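Local atomic coordinates of putative HAD-hydrolase YfnB (Bacillus subtilis, PDB entry 3ED5), a protein that is a putative hydrolase of the haloacid dehalogenase superfamily, possibly a 5'-nucleotidase, with its physiological substrate not established. Residues Thr17-Gln22 with Ser139-Phe144. Numbering follows the deposited sequence.
Sequences TILDFQ and SGLFPF
Ile18 and Leu19 meet Leu141 and Ser139 through methyl groups and a hydroxyl, and no flat group lies in this interface. The nearby Phe144 ring has Leu141 CA at its edge, in the ring plane, and packs edge-to-face with Phe109. Leu141 CD1 is the shared point of the contact. It lies 3.9 Å from Ile18 CD1 and equally 3.9 Å from Leu19 CD2. The Ile18 and Leu141 side chains run past each other in opposite senses. Ile18 CG1 stands between its own N and carbonyl carbon (chi1 56°), and chi2, extended at -177°, carries CD1 out to Leu141. Leu19 CD2 also rests against Ser139, 3.7 Å from OG. That hydroxyl is hydrogen-bonded to Arg135 O, with a weak bond to Leu136 O, so Leu19 meets an oxygen already tied to the helix. Gly140 ends helix 129-138 in a Schellman motif, and Leu141 just after it points toward Ile18. Thr17 belongs to the DxDxT signature of the superfamily and hydrogen-bonds through OG1 to Asp13 OD2, the nucleophile by similarity; the side chain of Ile18 is about 7 Å from that of Asp13. In the Rossmann-like HAD core, the contact joins the loop between strand 9-12 and helix 21-35 to the loop, with its 3-10 segment 142-144, between helix 129-138 and strand 147-150. Leu136 of helix 129-138 touches both Ile18 and Leu141, while Ala108 of helix 108-116 touches Ile18.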
ATOM      1  N   THR A  17       2.234  -5.081  -2.002  1.00 33.78           N
ATOM      2  CA  THR A  17       3.420  -5.536  -1.262  1.00 33.33           C
ATOM      3  C   THR A  17       3.111  -6.936  -0.741  1.00 32.95           C
ATOM      4  O   THR A  17       3.802  -7.881  -1.112  1.00 32.68           O
ATOM      5  CB  THR A  17       3.780  -4.552  -0.128  1.00 33.41           C
ATOM      6  OG1 THR A  17       4.070  -3.268  -0.704  1.00 34.45           O
ATOM      7  CG2 THR A  17       5.046  -5.033   0.647  1.00 33.93           C
ATOM      8  N   ILE A  18       2.032  -7.081   0.048  1.00 32.44           N
ATOM      9  CA  ILE A  18       1.575  -8.406   0.497  1.00 31.22           C
ATOM     10  C   ILE A  18       0.183  -8.794  -0.027  1.00 31.35           C
ATOM     11  O   ILE A  18      -0.105  -9.965  -0.143  1.00 31.23           O
ATOM     12  CB  ILE A  18       1.650  -8.586   2.063  1.00 31.63           C
ATOM     13  CG1 ILE A  18       0.843  -7.488   2.785  1.00 31.18           C
ATOM     14  CG2 ILE A  18       3.120  -8.635   2.494  1.00 32.86           C
ATOM     15  CD1 ILE A  18       0.898  -7.517   4.375  1.00 32.32           C
ATOM     16  N   LEU A  19      -0.659  -7.809  -0.335  1.00 31.63           N
ATOM     17  CA  LEU A  19      -1.955  -8.078  -0.977  1.00 31.45           C
ATOM     18  C   LEU A  19      -1.868  -7.623  -2.416  1.00 30.87           C
ATOM     19  O   LEU A  19      -1.203  -6.629  -2.699  1.00 31.40           O
ATOM     20  CB  LEU A  19      -3.087  -7.319  -0.254  1.00 31.16           C
ATOM     21  CG  LEU A  19      -3.435  -7.849   1.140  1.00 31.91           C
ATOM     22  CD1 LEU A  19      -4.647  -7.054   1.709  1.00 33.69           C
ATOM     23  CD2 LEU A  19      -3.757  -9.335   1.078  1.00 33.20           C
ATOM     24  N   ASP A  20      -2.572  -8.320  -3.308  1.00 31.54           N
ATOM     25  CA  ASP A  20      -2.521  -7.998  -4.726  1.00 32.48           C
ATOM     26  C   ASP A  20      -3.608  -6.934  -4.971  1.00 33.15           C
ATOM     27  O   ASP A  20      -4.755  -7.258  -5.319  1.00 32.55           O
ATOM     28  CB  ASP A  20      -2.720  -9.284  -5.542  1.00 31.64           C
ATOM     29  CG  ASP A  20      -2.645  -9.058  -7.071  1.00 32.96           C
ATOM     30  OD1 ASP A  20      -2.578  -7.923  -7.556  1.00 34.71           O
ATOM     31  OD2 ASP A  20      -2.653 -10.058  -7.783  1.00 36.07           O
ATOM     32  N   PHE A  21      -3.233  -5.668  -4.742  1.00 33.13           N
ATOM     33  CA  PHE A  21      -4.169  -4.564  -4.889  1.00 33.54           C
ATOM     34  C   PHE A  21      -4.560  -4.387  -6.336  1.00 33.20           C
ATOM     35  O   PHE A  21      -5.718  -4.074  -6.627  1.00 34.20           O
ATOM     36  CB  PHE A  21      -3.584  -3.251  -4.374  1.00 32.62           C
ATOM     37  CG  PHE A  21      -4.550  -2.104  -4.467  1.00 34.98           C
ATOM     38  CD1 PHE A  21      -5.530  -1.924  -3.479  1.00 34.02           C
ATOM     39  CD2 PHE A  21      -4.533  -1.243  -5.581  1.00 36.06           C
ATOM     40  CE1 PHE A  21      -6.444  -0.857  -3.559  1.00 37.15           C
ATOM     41  CE2 PHE A  21      -5.458  -0.182  -5.669  1.00 36.55           C
ATOM     42  CZ  PHE A  21      -6.404   0.009  -4.648  1.00 36.77           C
ATOM     43  N   GLN A  22      -3.621  -4.631  -7.247  1.00 32.73           N
ATOM     44  CA  GLN A  22      -3.993  -4.563  -8.695  1.00 33.48           C
ATOM     45  C   GLN A  22      -5.194  -5.445  -9.035  1.00 33.20           C
ATOM     46  O   GLN A  22      -6.095  -5.021  -9.778  1.00 33.41           O
ATOM     47  CB  GLN A  22      -2.799  -4.941  -9.580  1.00 33.85           C
ATOM     48  CG  GLN A  22      -1.614  -3.980  -9.391  1.00 37.15           C
ATOM     49  CD  GLN A  22      -2.016  -2.550  -9.643  1.00 40.73           C
ATOM     50  OE1 GLN A  22      -2.053  -1.705  -8.732  1.00 42.41           O
ATOM     51  NE2 GLN A  22      -2.355  -2.269 -10.875  1.00 42.03           N
ATOM     52  N   SER A 139      -7.935 -12.336   4.159  1.00 30.83           N
ATOM     53  CA  SER A 139      -6.825 -13.099   3.567  1.00 30.64           C
ATOM     54  C   SER A 139      -6.070 -13.925   4.638  1.00 31.14           C
ATOM     55  O   SER A 139      -5.138 -14.662   4.303  1.00 30.91           O
ATOM     56  CB  SER A 139      -5.820 -12.124   2.925  1.00 31.28           C
ATOM     57  OG  SER A 139      -5.268 -11.229   3.908  1.00 31.03           O
ATOM     58  N   GLY A 140      -6.458 -13.762   5.897  1.00 30.35           N
ATOM     59  CA  GLY A 140      -5.776 -14.467   7.026  1.00 30.36           C
ATOM     60  C   GLY A 140      -4.457 -13.868   7.500  1.00 31.55           C
ATOM     61  O   GLY A 140      -3.792 -14.481   8.346  1.00 30.43           O
ATOM     62  N   LEU A 141      -4.051 -12.728   6.950  1.00 31.80           N
ATOM     63  CA  LEU A 141      -2.772 -12.094   7.328  1.00 31.90           C
ATOM     64  C   LEU A 141      -2.843 -11.350   8.644  1.00 32.70           C
ATOM     65  O   LEU A 141      -1.821 -11.254   9.345  1.00 31.58           O
ATOM     66  CB  LEU A 141      -2.249 -11.142   6.255  1.00 32.36           C
ATOM     67  CG  LEU A 141      -1.844 -11.764   4.907  1.00 31.83           C
ATOM     68  CD1 LEU A 141      -1.441 -10.642   3.982  1.00 34.23           C
ATOM     69  CD2 LEU A 141      -0.665 -12.716   5.088  1.00 33.42           C
ATOM     70  N   PHE A 142      -4.027 -10.853   8.989  1.00 32.21           N
ATOM     71  CA  PHE A 142      -4.211  -9.937  10.138  1.00 32.54           C
ATOM     72  C   PHE A 142      -3.498 -10.373  11.451  1.00 33.41           C
ATOM     73  O   PHE A 142      -2.786  -9.572  12.039  1.00 33.79           O
ATOM     74  CB  PHE A 142      -5.712  -9.745  10.410  1.00 33.05           C
ATOM     75  CG  PHE A 142      -6.013  -8.765  11.497  1.00 35.35           C
ATOM     76  CD1 PHE A 142      -6.103  -7.412  11.210  1.00 38.82           C
ATOM     77  CD2 PHE A 142      -6.181  -9.202  12.816  1.00 37.55           C
ATOM     78  CE1 PHE A 142      -6.376  -6.483  12.222  1.00 41.13           C
ATOM     79  CE2 PHE A 142      -6.457  -8.284  13.827  1.00 38.31           C
ATOM     80  CZ  PHE A 142      -6.528  -6.926  13.526  1.00 39.29           C
ATOM     81  N   PRO A 143      -3.707 -11.611  11.906  1.00 33.44           N
ATOM     82  CA  PRO A 143      -3.168 -11.962  13.231  1.00 33.31           C
ATOM     83  C   PRO A 143      -1.636 -11.990  13.358  1.00 33.93           C
ATOM     84  O   PRO A 143      -1.106 -12.049  14.498  1.00 33.13           O
ATOM     85  CB  PRO A 143      -3.730 -13.370  13.479  1.00 33.95           C
ATOM     86  CG  PRO A 143      -4.829 -13.522  12.489  1.00 34.98           C
ATOM     87  CD  PRO A 143      -4.387 -12.772  11.298  1.00 33.37           C
ATOM     88  N   PHE A 144      -0.926 -11.982  12.227  1.00 33.35           N
ATOM     89  CA  PHE A 144       0.528 -12.114  12.257  1.00 32.96           C
ATOM     90  C   PHE A 144       1.221 -10.803  12.616  1.00 33.15           C
ATOM     91  O   PHE A 144       2.431 -10.792  12.846  1.00 33.34           O
ATOM     92  CB  PHE A 144       1.059 -12.619  10.893  1.00 33.14           C
ATOM     93  CG  PHE A 144       0.609 -14.007  10.543  1.00 34.75           C
ATOM     94  CD1 PHE A 144       1.161 -15.120  11.180  1.00 35.36           C
ATOM     95  CD2 PHE A 144      -0.348 -14.213   9.566  1.00 35.41           C
ATOM     96  CE1 PHE A 144       0.754 -16.425  10.860  1.00 36.54           C
ATOM     97  CE2 PHE A 144      -0.779 -15.515   9.240  1.00 36.84           C
ATOM     98  CZ  PHE A 144      -0.216 -16.627   9.884  1.00 35.98           C
TER